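Side-chain contacts in uncharacterized protein (Staphylococcus aureus subsp. aureus, PDB 4LQZ), which is of unknown function but has a streptavidin-like beta fold and belongs to the DUF4909 family: residues H42-G45 with I46-T50; I66-I69 with P70-V73; L74-K77 with P78-K82. All coordinates share one frame; numbering follows the deposited sequence.

Contact 1 (H42-G45 with I46-T50)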
loop_
_atom_site.group_PDB
_atom_site.type_symbol
_atom_site.label_atom_id
_atom_site.label_comp_id
_atom_site.label_asym_id
_atom_site.label_seq_id
_atom_site.Cartn_x
_atom_site.Cartn_y
_atom_site.Cartn_z
ATOM N N HIS A 42 2.364 -0.560 -11.249
ATOM C CA HIS A 42 2.635 -1.570 -12.265
ATOM C C HIS A 42 3.457 -2.669 -11.563
ATOM O O HIS A 42 4.614 -2.452 -11.160
ATOM C CB HIS A 42 3.328 -0.942 -13.482
ATOM C CG HIS A 42 2.424 -0.039 -14.274
ATOM N ND1 HIS A 42 2.198 1.272 -13.897
ATOM C CD2 HIS A 42 1.704 -0.294 -15.382
ATOM C CE1 HIS A 42 1.348 1.759 -14.781
ATOM N NE2 HIS A 42 1.030 0.860 -15.692
ATOM N N ILE A 43 2.824 -3.835 -11.384
ATOM C CA ILE A 43 3.398 -4.927 -10.605
ATOM C C ILE A 43 3.973 -6.000 -11.517
ATOM O O ILE A 43 3.325 -6.442 -12.467
ATOM C CB ILE A 43 2.343 -5.507 -9.600
ATOM C CG1 ILE A 43 1.696 -4.375 -8.764
ATOM C CG2 ILE A 43 2.957 -6.578 -8.660
ATOM C CD1 ILE A 43 0.273 -3.959 -9.232
ATOM N N ARG A 44 5.200 -6.437 -11.184
ATOM C CA ARG A 44 5.869 -7.551 -11.847
ATOM C C ARG A 44 6.191 -8.573 -10.760
ATOM O O ARG A 44 7.128 -8.348 -10.011
ATOM C CB ARG A 44 7.135 -7.078 -12.611
ATOM C CG ARG A 44 6.824 -6.246 -13.860
ATOM C CD ARG A 44 8.073 -5.752 -14.568
ATOM N NE ARG A 44 8.050 -6.146 -15.975
ATOM C CZ ARG A 44 8.719 -7.179 -16.476
ATOM N NH1 ARG A 44 9.518 -7.901 -15.702
ATOM N NH2 ARG A 44 8.613 -7.483 -17.761
ATOM N N GLY A 45 5.346 -9.598 -10.605
ATOM C CA GLY A 45 5.533 -10.685 -9.636
ATOM C C GLY A 45 5.639 -12.005 -10.371
ATOM O O GLY A 45 6.453 -12.117 -11.296
ATOM N N ILE A 46 4.751 -12.994 -10.038
ATOM C CA ILE A 46 4.654 -14.268 -10.793
ATOM C C ILE A 46 4.137 -13.926 -12.175
ATOM O O ILE A 46 4.431 -14.609 -13.162
ATOM C CB ILE A 46 3.752 -15.363 -10.155
ATOM C CG1 ILE A 46 3.642 -15.297 -8.624
ATOM C CG2 ILE A 46 4.167 -16.768 -10.648
ATOM C CD1 ILE A 46 2.621 -16.353 -8.039
ATOM N N GLU A 47 3.290 -12.893 -12.216
ATOM C CA GLU A 47 2.697 -12.346 -13.437
ATOM C C GLU A 47 2.695 -10.838 -13.358
ATOM O O GLU A 47 3.072 -10.277 -12.331
ATOM C CB GLU A 47 1.258 -12.872 -13.653
ATOM C CG GLU A 47 1.148 -14.346 -14.038
ATOM C CD GLU A 47 1.882 -14.842 -15.273
ATOM O OE1 GLU A 47 2.111 -14.041 -16.209
ATOM O OE2 GLU A 47 2.196 -16.054 -15.320
ATOM N N LYS A 48 2.269 -10.179 -14.434
ATOM C CA LYS A 48 2.135 -8.722 -14.483
ATOM C C LYS A 48 0.740 -8.328 -14.042
ATOM O O LYS A 48 -0.230 -9.016 -14.349
ATOM C CB LYS A 48 2.371 -8.197 -15.912
ATOM C CG LYS A 48 3.821 -8.026 -16.323
ATOM C CD LYS A 48 4.031 -8.380 -17.804
ATOM C CE LYS A 48 3.744 -7.261 -18.785
ATOM N NZ LYS A 48 3.681 -7.762 -20.188
ATOM N N GLY A 49 0.626 -7.180 -13.414
ATOM C CA GLY A 49 -0.680 -6.665 -13.031
ATOM C C GLY A 49 -0.670 -5.175 -12.803
ATOM O O GLY A 49 0.389 -4.555 -12.771
ATOM N N THR A 50 -1.847 -4.581 -12.710
ATOM C CA THR A 50 -1.942 -3.158 -12.398
ATOM C C THR A 50 -2.937 -2.982 -11.273
ATOM O O THR A 50 -3.858 -3.803 -11.095
ATOM C CB THR A 50 -2.289 -2.259 -13.594
ATOM O OG1 THR A 50 -3.558 -2.616 -14.116
ATOM C CG2 THR A 50 -1.242 -2.268 -14.670
#

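Contact 2 (I66-I69 with P70-V73)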
loop_
_atom_site.group_PDB
_atom_site.type_symbol
_atom_site.label_atom_id
_atom_site.label_comp_id
_atom_site.label_asym_id
_atom_site.label_seq_id
_atom_site.Cartn_x
_atom_site.Cartn_y
_atom_site.Cartn_z
ATOM N N ILE A 66 -4.370 1.507 -2.155
ATOM C CA ILE A 66 -4.134 0.666 -3.344
ATOM C C ILE A 66 -5.208 -0.436 -3.482
ATOM O O ILE A 66 -5.657 -1.016 -2.486
ATOM C CB ILE A 66 -2.674 0.062 -3.322
ATOM C CG1 ILE A 66 -2.289 -0.624 -4.662
ATOM C CG2 ILE A 66 -2.416 -0.864 -2.075
ATOM C CD1 ILE A 66 -0.753 -0.814 -4.869
ATOM N N GLU A 67 -5.598 -0.716 -4.740
ATOM C CA GLU A 67 -6.522 -1.802 -5.060
ATOM C C GLU A 67 -5.876 -3.098 -4.708
ATOM O O GLU A 67 -4.654 -3.186 -4.738
ATOM C CB GLU A 67 -6.839 -1.838 -6.558
ATOM C CG GLU A 67 -7.853 -0.851 -7.025
ATOM C CD GLU A 67 -8.315 -1.207 -8.419
ATOM O OE1 GLU A 67 -7.482 -1.151 -9.355
ATOM O OE2 GLU A 67 -9.489 -1.618 -8.559
ATOM N N TYR A 68 -6.681 -4.129 -4.465
ATOM C CA TYR A 68 -6.192 -5.466 -4.181
ATOM C C TYR A 68 -5.396 -6.026 -5.383
ATOM O O TYR A 68 -5.789 -5.820 -6.530
ATOM C CB TYR A 68 -7.385 -6.370 -3.847
ATOM C CG TYR A 68 -7.003 -7.817 -3.677
ATOM C CD1 TYR A 68 -6.201 -8.228 -2.611
ATOM C CD2 TYR A 68 -7.449 -8.785 -4.573
ATOM C CE1 TYR A 68 -5.805 -9.555 -2.481
ATOM C CE2 TYR A 68 -7.084 -10.118 -4.435
ATOM C CZ TYR A 68 -6.267 -10.501 -3.386
ATOM O OH TYR A 68 -5.926 -11.823 -3.250
ATOM N N ILE A 69 -4.224 -6.623 -5.108
ATOM C CA ILE A 69 -3.373 -7.282 -6.115
ATOM C C ILE A 69 -3.494 -8.764 -5.832
ATOM O O ILE A 69 -3.082 -9.167 -4.743
ATOM C CB ILE A 69 -1.889 -6.834 -6.115
ATOM C CG1 ILE A 69 -1.713 -5.304 -6.231
ATOM C CG2 ILE A 69 -1.093 -7.593 -7.193
ATOM C CD1 ILE A 69 -0.505 -4.813 -5.442
ATOM N N PRO A 70 -4.037 -9.592 -6.750
ATOM C CA PRO A 70 -4.213 -11.018 -6.420
ATOM C C PRO A 70 -2.906 -11.802 -6.418
ATOM O O PRO A 70 -1.950 -11.406 -7.081
ATOM C CB PRO A 70 -5.198 -11.527 -7.475
ATOM C CG PRO A 70 -5.615 -10.341 -8.265
ATOM C CD PRO A 70 -4.589 -9.277 -8.087
ATOM N N ASP A 71 -2.875 -12.928 -5.666
ATOM C CA ASP A 71 -1.682 -13.765 -5.506
ATOM C C ASP A 71 -1.319 -14.531 -6.794
ATOM O O ASP A 71 -0.218 -15.084 -6.846
ATOM C CB ASP A 71 -1.778 -14.704 -4.281
ATOM C CG ASP A 71 -3.050 -15.520 -4.284
ATOM O OD1 ASP A 71 -4.141 -14.911 -4.150
ATOM O OD2 ASP A 71 -2.962 -16.759 -4.481
ATOM N N ASN A 72 -2.147 -14.455 -7.870
ATOM C CA ASN A 72 -1.737 -15.010 -9.168
ATOM C C ASN A 72 -0.784 -13.986 -9.841
ATOM O O ASN A 72 -0.107 -14.315 -10.813
ATOM C CB ASN A 72 -2.929 -15.387 -10.082
ATOM C CG ASN A 72 -3.869 -14.270 -10.473
ATOM O OD1 ASN A 72 -4.065 -13.312 -9.746
ATOM N ND2 ASN A 72 -4.525 -14.402 -11.610
ATOM N N VAL A 73 -0.732 -12.751 -9.305
ATOM C CA VAL A 73 0.148 -11.671 -9.775
ATOM C C VAL A 73 1.273 -11.457 -8.746
ATOM O O VAL A 73 2.444 -11.581 -9.093
ATOM C CB VAL A 73 -0.615 -10.351 -10.086
ATOM C CG1 VAL A 73 0.351 -9.189 -10.347
ATOM C CG2 VAL A 73 -1.576 -10.529 -11.261
#

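Contact 3 (L74-K77 with P78-K82)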
loop_
_atom_site.group_PDB
_atom_site.type_symbol
_atom_site.label_atom_id
_atom_site.label_comp_id
_atom_site.label_asym_id
_atom_site.label_seq_id
_atom_site.Cartn_x
_atom_site.Cartn_y
_atom_site.Cartn_z
ATOM N N LEU A 74 0.916 -11.133 -7.491
ATOM C CA LEU A 74 1.880 -10.879 -6.441
ATOM C C LEU A 74 1.672 -11.863 -5.313
ATOM O O LEU A 74 0.698 -11.758 -4.567
ATOM C CB LEU A 74 1.772 -9.438 -5.939
ATOM C CG LEU A 74 2.825 -9.004 -4.913
ATOM C CD1 LEU A 74 4.208 -9.002 -5.529
ATOM C CD2 LEU A 74 2.481 -7.657 -4.364
ATOM N N ASN A 75 2.597 -12.805 -5.187
ATOM C CA ASN A 75 2.465 -13.859 -4.200
ATOM C C ASN A 75 2.977 -13.424 -2.826
ATOM O O ASN A 75 4.121 -13.697 -2.457
ATOM C CB ASN A 75 3.155 -15.115 -4.682
ATOM C CG ASN A 75 2.753 -16.340 -3.909
ATOM O OD1 ASN A 75 1.822 -16.318 -3.083
ATOM N ND2 ASN A 75 3.450 -17.433 -4.167
ATOM N N CYS A 76 2.098 -12.762 -2.071
ATOM C CA CYS A 76 2.351 -12.259 -0.726
ATOM C C CYS A 76 1.380 -12.919 0.253
ATOM O O CYS A 76 0.388 -13.516 -0.183
ATOM C CB CYS A 76 2.258 -10.730 -0.679
ATOM S SG CYS A 76 0.590 -10.069 -0.420
ATOM N N LYS A 77 1.689 -12.856 1.573
ATOM C CA LYS A 77 0.842 -13.423 2.626
ATOM C C LYS A 77 -0.499 -12.672 2.669
ATOM O O LYS A 77 -0.505 -11.440 2.660
ATOM C CB LYS A 77 1.548 -13.398 3.991
ATOM C CG LYS A 77 2.789 -14.287 4.035
ATOM C CD LYS A 77 2.575 -15.569 4.811
ATOM C CE LYS A 77 3.876 -16.282 5.088
ATOM N NZ LYS A 77 4.342 -17.096 3.933
ATOM N N PRO A 78 -1.635 -13.390 2.643
ATOM C CA PRO A 78 -2.942 -12.712 2.562
ATOM C C PRO A 78 -3.301 -11.765 3.705
ATOM O O PRO A 78 -4.088 -10.846 3.467
ATOM C CB PRO A 78 -3.940 -13.877 2.531
ATOM C CG PRO A 78 -3.189 -15.048 3.038
ATOM C CD PRO A 78 -1.801 -14.861 2.568
ATOM N N ASP A 79 -2.750 -11.957 4.928
ATOM C CA ASP A 79 -3.102 -11.072 6.042
ATOM C C ASP A 79 -2.485 -9.662 5.886
ATOM O O ASP A 79 -2.874 -8.753 6.612
ATOM C CB ASP A 79 -2.792 -11.713 7.393
ATOM C CG ASP A 79 -3.776 -12.844 7.687
ATOM O OD1 ASP A 79 -4.740 -13.019 6.902
ATOM O OD2 ASP A 79 -3.595 -13.536 8.700
ATOM N N PHE A 80 -1.628 -9.469 4.871
ATOM C CA PHE A 80 -1.115 -8.157 4.466
ATOM C C PHE A 80 -2.312 -7.273 4.071
ATOM O O PHE A 80 -2.282 -6.056 4.280
ATOM C CB PHE A 80 -0.129 -8.297 3.291
ATOM C CG PHE A 80 0.212 -6.978 2.621
ATOM C CD1 PHE A 80 1.066 -6.067 3.240
ATOM C CD2 PHE A 80 -0.364 -6.628 1.403
ATOM C CE1 PHE A 80 1.330 -4.820 2.656
ATOM C CE2 PHE A 80 -0.086 -5.388 0.811
ATOM C CZ PHE A 80 0.760 -4.495 1.445
ATOM N N TRP A 81 -3.369 -7.911 3.512
ATOM C CA TRP A 81 -4.597 -7.270 3.049
ATOM C C TRP A 81 -5.603 -7.042 4.195
ATOM O O TRP A 81 -6.651 -6.441 3.961
ATOM C CB TRP A 81 -5.233 -8.040 1.863
ATOM C CG TRP A 81 -4.298 -8.138 0.686
ATOM C CD1 TRP A 81 -3.532 -9.212 0.338
ATOM C CD2 TRP A 81 -3.906 -7.068 -0.187
ATOM N NE1 TRP A 81 -2.753 -8.907 -0.752
ATOM C CE2 TRP A 81 -2.953 -7.591 -1.089
ATOM C CE3 TRP A 81 -4.271 -5.710 -0.299
ATOM C CZ2 TRP A 81 -2.364 -6.808 -2.092
ATOM C CZ3 TRP A 81 -3.718 -4.949 -1.315
ATOM C CH2 TRP A 81 -2.789 -5.501 -2.207
ATOM N N LYS A 82 -5.240 -7.396 5.443
ATOM C CA LYS A 82 -6.098 -7.133 6.597
ATOM C C LYS A 82 -5.797 -5.716 7.114
ATOM O O LYS A 82 -4.944 -5.510 7.995
ATOM C CB LYS A 82 -5.937 -8.216 7.678
ATOM C CG LYS A 82 -7.174 -8.388 8.546
ATOM C CD LYS A 82 -6.853 -9.164 9.806
ATOM C CE LYS A 82 -7.773 -8.794 10.940
ATOM N NZ LYS A 82 -7.336 -9.403 12.227
#

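Contact 1 (H42-G45 with I46-T50)
Ile43 and Gly49 form the hydrogen-bonded pair of a tight antiparallel hairpin, whose strand segments 42-44 and 48-50 run at 158° to each other, 4.7 Å apart at their closest. Ile43 N donates to Gly49 O over 2.9 Å and Gly49 N returns a bond to Ile43 O, while nearer the turn Gly45 N reaches Glu47 O. Ile43 lies beside the backbone of Gly49: with CG1 next to its own N (chi1 -51°), CD1 comes within 3.6 Å of Gly49 O. The other face of the hairpin carries two non-hydrogen-bonded pairs. In one, His42 and Thr50 point the same way side by side, with the methyl CG2 of Thr50 3.6 Å from His42 CD2, oblique to the imidazole. In the other, Arg44 and Lys48 touch loosely through their alkyl stems, CG to CG 4.3 Å, and their like charges remain separated, Arg44 NH2 being 5.5 Å from Lys48 NZ. Toward the sheet's next strand, 29-36, His42 and Arg44 make backbone bonds with Tyr35 and Ser33, and Ile43 packs against Ile34 as well as against Ile69 and Val73 of the long loop.

Contact 2 (I66-I69 with P70-V73)
Tyr68 and Pro70 meet with the phenol ring laid across the proline backbone, a compact example of how a loop without regular structure can be held by small apolar contacts. Ring atom CE2 makes the closest approach, 3.6 Å from Pro70 CA and 3.8 Å from Pro70 CB, while Pro70 N sits over one ring face, displaced toward the rim. This follows from Tyr68 CG being anti to its backbone N (chi1 174°), which carries the ring forward along the chain. Its hydroxyl comes up to Asp71, but OH to OD1 is 3.7 Å, too long for a hydrogen bond, and the ring and carboxylate planes are turned 58° apart. A separate apolar contact is made by Ile69, whose CG2 branch lies 4.0 Å from Pro70 CD and 3.8 Å from Val73 CG1; the Ile69 and Val73 side chains cross nearly at right angles.

What brings Val73 back to Ile69 is the backbone. Val73 N bonds Pro70 O over 2.9 Å, reversing the chain. Further out, Trp81 meets the Tyr68 ring edge-to-face, and Ala51 of strand 48-58 packs against Ile69. Glu67 OE1 takes a hydrogen bond from Lys52 N at the start of the loop. With Asp71 and Asn72 both in near-helical conformation, residues 70-73 make a type I beta turn, here set in the long connection between strands 61-66 and 85-88 of a streptavidin-like fold.

Contact 3 (L74-K77 with P78-K82)
Cys76 reaches two aromatic rings at once because two torsions converge: its SG is set between the backbone N and the carbonyl carbon (chi1 86°), and Phe80 CG lies anti to its N (chi1 167°). The sulfur is thereby brought 4.0 Å from Phe80 CD2 and 3.6 Å from Trp81 NE1. It approaches both rings obliquely, 5.0 Å from the centroid of the Phe80 ring and 4.5 Å from that of the five-membered ring of Trp81, giving two sulfur-aromatic contacts. The rings are also fitted to each other. Phe80 turns its edge to the indole, with its CD2 3.7 Å above the Trp81 plane, while Trp81 NE1 lies in the plane of the phenyl ring.

The backbone holds this cluster in shape. Phe80 N donates to Lys77 O over 3.2 Å, a fairly straight bond at the hydrogen that nevertheless comes from well above the carbonyl plane. Two further bonds continue the pattern, Trp81 N to Pro78 O and Lys82 N to Asp79 O. Upstream, Asn75 is the centre of an inverse gamma turn, closed by a weak bond from Cys76 N to Leu74 O. Around the cluster, Phe80 stacks on Tyr96, whose OH also bonds Phe80 O, and Trp81 meets Tyr94 edge-to-face, while Met138 and Ile31 touch Cys76. Three successive bonds between residues three apart are the mark of a short 3-10 helix, opened by Pro78 and packed by its aromatic residues against the strands of the streptavidin-like fold.

Overall arrangement
Contact 1 lies at the surface, where paired strands 40-44 and 48-58 are held by backbone bonds and their exposed face carries polar and charged side chains. Contacts 2 and 3 belong instead to the long connection between strands 61-66 and 85-88, where a beta turn and a 3-10 segment shape the chain. Contact 2 is also largely superficial and apolar, with Ile69 as its buried member, whereas contact 3 is partly buried and relies on sulfur and aromatic rings. All three touch: Val73 and Asp71 meet the hairpin turn of contact 1, Leu74 packs against both Ile43 and Ile69, and Trp81 CH2 lies against the backbone of Ile69, joining the two halves of the loop.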